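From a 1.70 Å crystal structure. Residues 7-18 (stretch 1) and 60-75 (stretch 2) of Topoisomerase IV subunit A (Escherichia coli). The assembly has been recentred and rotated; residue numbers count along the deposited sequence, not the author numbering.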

# COMPACT_ATOMS: atom_id res chain seq x y z
N VAL A 7 6.47 -15.09 -3.62
CA VAL A 7 6.14 -15.24 -2.20
C VAL A 7 7.19 -14.53 -1.36
O VAL A 7 8.39 -14.76 -1.53
N LEU A 8 6.71 -13.65 -0.49
CA LEU A 8 7.54 -12.84 0.42
C LEU A 8 7.34 -13.32 1.83
O LEU A 8 6.20 -13.54 2.28
N SER A 9 8.44 -13.48 2.55
CA SER A 9 8.37 -13.93 3.92
C SER A 9 8.54 -12.77 4.91
O SER A 9 8.97 -11.66 4.52
N GLN A 10 8.23 -13.03 6.18
CA GLN A 10 8.32 -12.01 7.24
C GLN A 10 9.73 -11.43 7.35
O GLN A 10 9.90 -10.22 7.59
N MET A 11 10.72 -12.29 7.13
CA MET A 11 12.14 -11.89 7.22
C MET A 11 12.69 -11.29 5.93
O MET A 11 13.87 -10.94 5.86
N GLY A 12 11.84 -11.15 4.90
CA GLY A 12 12.27 -10.49 3.67
C GLY A 12 12.97 -11.40 2.68
O GLY A 12 13.80 -10.93 1.88
N TRP A 13 12.61 -12.68 2.70
CA TRP A 13 13.12 -13.65 1.76
C TRP A 13 12.06 -13.91 0.72
O TRP A 13 10.86 -13.88 1.02
N VAL A 14 12.50 -14.14 -0.51
CA VAL A 14 11.55 -14.29 -1.63
C VAL A 14 11.83 -15.52 -2.46
O VAL A 14 12.95 -16.02 -2.48
N ARG A 15 10.80 -15.98 -3.18
CA ARG A 15 10.96 -17.01 -4.18
C ARG A 15 9.86 -16.85 -5.22
O ARG A 15 8.88 -16.14 -4.99
N SER A 16 10.04 -17.50 -6.37
CA SER A 16 9.08 -17.44 -7.48
C SER A 16 8.61 -18.86 -7.75
O SER A 16 9.40 -19.68 -8.22
N ALA A 17 7.36 -19.14 -7.44
CA ALA A 17 6.80 -20.49 -7.62
C ALA A 17 6.11 -20.57 -8.97
O ALA A 17 5.49 -19.60 -9.40
N LYS A 18 6.22 -21.71 -9.63
CA LYS A 18 5.52 -21.91 -10.90
C LYS A 18 4.03 -22.03 -10.63
O LYS A 18 3.63 -22.72 -9.71
N ASP A 60 13.40 -9.22 -11.77
CA ASP A 60 12.92 -10.16 -12.79
C ASP A 60 12.70 -11.53 -12.13
O ASP A 60 13.62 -12.11 -11.54
N PRO A 61 11.47 -12.06 -12.20
CA PRO A 61 11.21 -13.36 -11.55
C PRO A 61 12.17 -14.49 -11.97
O PRO A 61 12.39 -15.40 -11.17
N ILE A 62 12.75 -14.42 -13.17
CA ILE A 62 13.63 -15.53 -13.61
C ILE A 62 14.91 -15.65 -12.78
O ILE A 62 15.61 -16.69 -12.81
N THR A 63 15.22 -14.58 -12.03
CA THR A 63 16.41 -14.54 -11.19
C THR A 63 16.13 -15.05 -9.76
O THR A 63 17.04 -15.10 -8.92
N LEU A 64 14.88 -15.42 -9.48
CA LEU A 64 14.50 -15.85 -8.13
C LEU A 64 14.46 -17.38 -8.03
O LEU A 64 14.19 -18.06 -9.03
N PRO A 65 14.72 -17.93 -6.82
CA PRO A 65 14.66 -19.38 -6.61
C PRO A 65 13.22 -19.91 -6.66
O PRO A 65 12.27 -19.14 -6.50
N SER A 66 13.07 -21.21 -6.88
CA SER A 66 11.73 -21.80 -7.00
C SER A 66 11.07 -22.07 -5.64
O SER A 66 11.63 -21.76 -4.60
N ALA A 67 9.88 -22.69 -5.68
CA ALA A 67 9.09 -22.95 -4.46
C ALA A 67 9.83 -23.81 -3.46
O ALA A 67 9.70 -23.62 -2.25
N ARG A 68 10.59 -24.77 -3.97
CA ARG A 68 11.44 -25.62 -3.14
C ARG A 68 12.61 -24.82 -2.58
O ARG A 68 13.23 -24.01 -3.27
N GLY A 69 12.92 -25.07 -1.32
CA GLY A 69 13.94 -24.28 -0.67
C GLY A 69 13.22 -23.25 0.17
O GLY A 69 12.00 -23.34 0.36
N GLN A 70 13.97 -22.28 0.68
CA GLN A 70 13.46 -21.36 1.69
C GLN A 70 13.51 -19.93 1.16
O GLN A 70 13.32 -18.96 1.90
N GLY A 71 13.73 -19.82 -0.15
CA GLY A 71 13.87 -18.53 -0.80
C GLY A 71 15.28 -17.98 -0.67
O GLY A 71 16.22 -18.68 -0.29
N GLU A 72 15.42 -16.70 -0.99
CA GLU A 72 16.69 -15.99 -0.85
C GLU A 72 16.42 -14.58 -0.34
O GLU A 72 15.38 -14.01 -0.65
N PRO A 73 17.34 -14.00 0.46
CA PRO A 73 17.07 -12.70 1.08
C PRO A 73 17.01 -11.55 0.07
O PRO A 73 17.86 -11.46 -0.82
N LEU A 74 16.03 -10.67 0.22
CA LEU A 74 16.00 -9.46 -0.62
C LEU A 74 17.23 -8.57 -0.46
O LEU A 74 17.61 -7.86 -1.39
N THR A 75 17.88 -8.63 0.71
CA THR A 75 19.11 -7.84 0.87
C THR A 75 20.23 -8.28 -0.07
O THR A 75 21.16 -7.51 -0.31

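Residues 13-18 form a strand, and stretch 2 wraps along it. The backbones meet as a short antiparallel pair: Val14 N donates to Glu72 O at 2.9 Å, and Glu72 N donates to Val14 O at 3.0 Å. Trp13 and Pro73 lie on one face of this sheet, Val14 and Glu72 on the other.

On the first face, Trp13 (chi1 m, chi2 44°) lays its indole flat against the proline. Pro73 CD sits 3.7 Å from the centroid of the six-membered ring of Trp13, almost on the ring normal, so the puckered proline ring presses a CH group onto the ring face in a CH-pi contact.

On the other face, Val14 (m) fits between two leucines. Its CG2 lies 3.8 Å from Leu64 CD2 and 3.6 Å from Leu74 CD2. Leu64 (m, t) points toward the strand. Leu74 (m, t) starts sideways, but its end comes nearer, and its CD1 also meets Leu8 CD1 at 3.7 Å. Leu8 is t, p.

Gly71 leaves room where the chains run close. A CB there would lie 2.7 Å from Val14 O, a clash.

Arg15 (p, t, p) leaves the strand sideways and reaches into the loop of residues 67-71. Its NH1 donates to Ala67 O at 3.0 Å. Gly71 N and Gln70 O lie over one face of the guanidinium. Water 2 accepts from Arg15 NH2 (3.1 Å) and donates to Gln70 O (2.9 Å), so it bridges the two.

Ser16 (t) points toward stretch 2, its CB 3.9 Å from Leu64 CB. Its OG is 2.8 Å from water 3, which donates to Pro61 O at 3.2 Å. Ser16 N donates to Pro65 O at 2.8 Å. Beyond it, Ala17 CB touches Ala67 CB at 3.8 Å, where the CA atoms of Ala17 and Ala67 are 4.6 Å apart.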

# COMPACT_ATOMS: atom_id res chain seq x y z
CB VAL A 7 6.10 -16.73 -1.80
CG1 VAL A 7 5.74 -16.91 -0.28
CG2 VAL A 7 5.10 -17.49 -2.72
CB LEU A 8 7.09 -11.38 0.32
CG LEU A 8 7.75 -10.37 1.27
CD1 LEU A 8 9.26 -10.24 0.96
CD2 LEU A 8 7.03 -9.00 1.19
CB SER A 9 9.41 -15.01 4.20
OG SER A 9 10.70 -14.42 4.31
CB GLN A 10 7.92 -12.62 8.59
CG GLN A 10 6.43 -12.91 8.72
CD GLN A 10 5.57 -11.66 8.57
OE1 GLN A 10 5.99 -10.54 8.91
NE2 GLN A 10 4.36 -11.84 8.04
CB MET A 11 12.99 -13.09 7.61
CG MET A 11 12.70 -13.64 9.02
SD MET A 11 12.99 -12.40 10.28
CE MET A 11 11.33 -11.92 10.75
CB TRP A 13 13.48 -14.96 2.48
CG TRP A 13 14.74 -14.83 3.28
CD1 TRP A 13 15.08 -13.79 4.10
CD2 TRP A 13 15.82 -15.76 3.33
NE1 TRP A 13 16.31 -14.02 4.67
CE2 TRP A 13 16.79 -15.22 4.21
CE3 TRP A 13 16.06 -17.00 2.72
CZ2 TRP A 13 17.99 -15.89 4.50
CZ3 TRP A 13 17.27 -17.66 3.00
CH2 TRP A 13 18.21 -17.10 3.88
CB VAL A 14 11.57 -13.06 -2.58
CG1 VAL A 14 10.92 -11.88 -1.91
CG2 VAL A 14 13.02 -12.69 -3.01
CB ARG A 15 10.92 -18.39 -3.55
CG ARG A 15 9.53 -18.85 -3.17
CD ARG A 15 9.62 -19.98 -2.19
NE ARG A 15 9.70 -19.54 -0.79
CZ ARG A 15 9.83 -20.36 0.24
NH1 ARG A 15 9.91 -21.68 0.06
NH2 ARG A 15 9.87 -19.88 1.46
CB SER A 16 9.74 -16.84 -8.73
OG SER A 16 8.84 -16.81 -9.84
CB ALA A 17 5.83 -20.80 -6.51
CB LYS A 18 6.01 -23.20 -11.57
CG LYS A 18 7.48 -23.17 -11.96
CD LYS A 18 7.85 -24.44 -12.72
CE LYS A 18 9.32 -24.41 -13.12
NZ LYS A 18 9.60 -25.33 -14.26
CB ASP A 60 13.98 -10.22 -13.91
CG ASP A 60 13.57 -11.13 -15.08
OD1 ASP A 60 12.67 -11.98 -14.95
OD2 ASP A 60 14.22 -11.01 -16.16
CB PRO A 61 9.77 -13.70 -11.98
CG PRO A 61 9.15 -12.33 -12.24
CD PRO A 61 10.26 -11.53 -12.86
CB ILE A 62 13.93 -15.47 -15.13
CG1 ILE A 62 14.60 -14.16 -15.52
CG2 ILE A 62 12.63 -15.65 -15.92
CD1 ILE A 62 16.08 -14.12 -15.36
CB THR A 63 16.97 -13.11 -11.08
OG1 THR A 63 16.03 -12.28 -10.37
CG2 THR A 63 17.24 -12.49 -12.45
CB LEU A 64 13.13 -15.26 -7.74
CG LEU A 64 13.09 -13.74 -7.63
CD1 LEU A 64 11.67 -13.28 -7.31
CD2 LEU A 64 14.07 -13.25 -6.57
CB PRO A 65 15.27 -19.55 -5.21
CG PRO A 65 14.99 -18.26 -4.51
CD PRO A 65 15.07 -17.20 -5.59
CB SER A 66 11.82 -23.11 -7.80
OG SER A 66 12.26 -24.16 -6.96
CB ALA A 67 7.76 -23.60 -4.83
CB ARG A 68 11.92 -26.82 -3.95
CG ARG A 68 10.78 -27.69 -4.43
CD ARG A 68 11.12 -28.48 -5.69
NE ARG A 68 10.01 -29.36 -6.04
CZ ARG A 68 10.00 -30.68 -5.86
NH1 ARG A 68 11.06 -31.30 -5.35
NH2 ARG A 68 8.93 -31.39 -6.20
CB GLN A 70 14.24 -21.53 3.01
CG GLN A 70 13.89 -22.85 3.72
CD GLN A 70 14.89 -23.26 4.81
OE1 GLN A 70 16.08 -22.91 4.78
NE2 GLN A 70 14.41 -24.03 5.78
CB GLU A 72 17.46 -16.02 -2.18
CG GLU A 72 16.96 -15.07 -3.24
CD GLU A 72 17.89 -15.01 -4.44
OE1 GLU A 72 18.30 -16.12 -4.92
OE2 GLU A 72 18.20 -13.85 -4.86
CB PRO A 73 18.26 -12.50 2.04
CG PRO A 73 19.36 -13.34 1.44
CD PRO A 73 18.67 -14.54 0.84
CB LEU A 74 14.74 -8.63 -0.37
CG LEU A 74 13.54 -9.28 -1.03
CD1 LEU A 74 12.27 -8.58 -0.50
CD2 LEU A 74 13.66 -9.15 -2.56
CB THR A 75 19.63 -7.87 2.32
OG1 THR A 75 19.73 -9.24 2.73
CG2 THR A 75 18.68 -7.12 3.25
O HOH W 1 16.19 -9.63 3.12
O HOH W 2 11.14 -17.12 2.11
O HOH W 3 10.40 -17.77 -11.94
O HOH W 4 8.34 -23.79 -8.38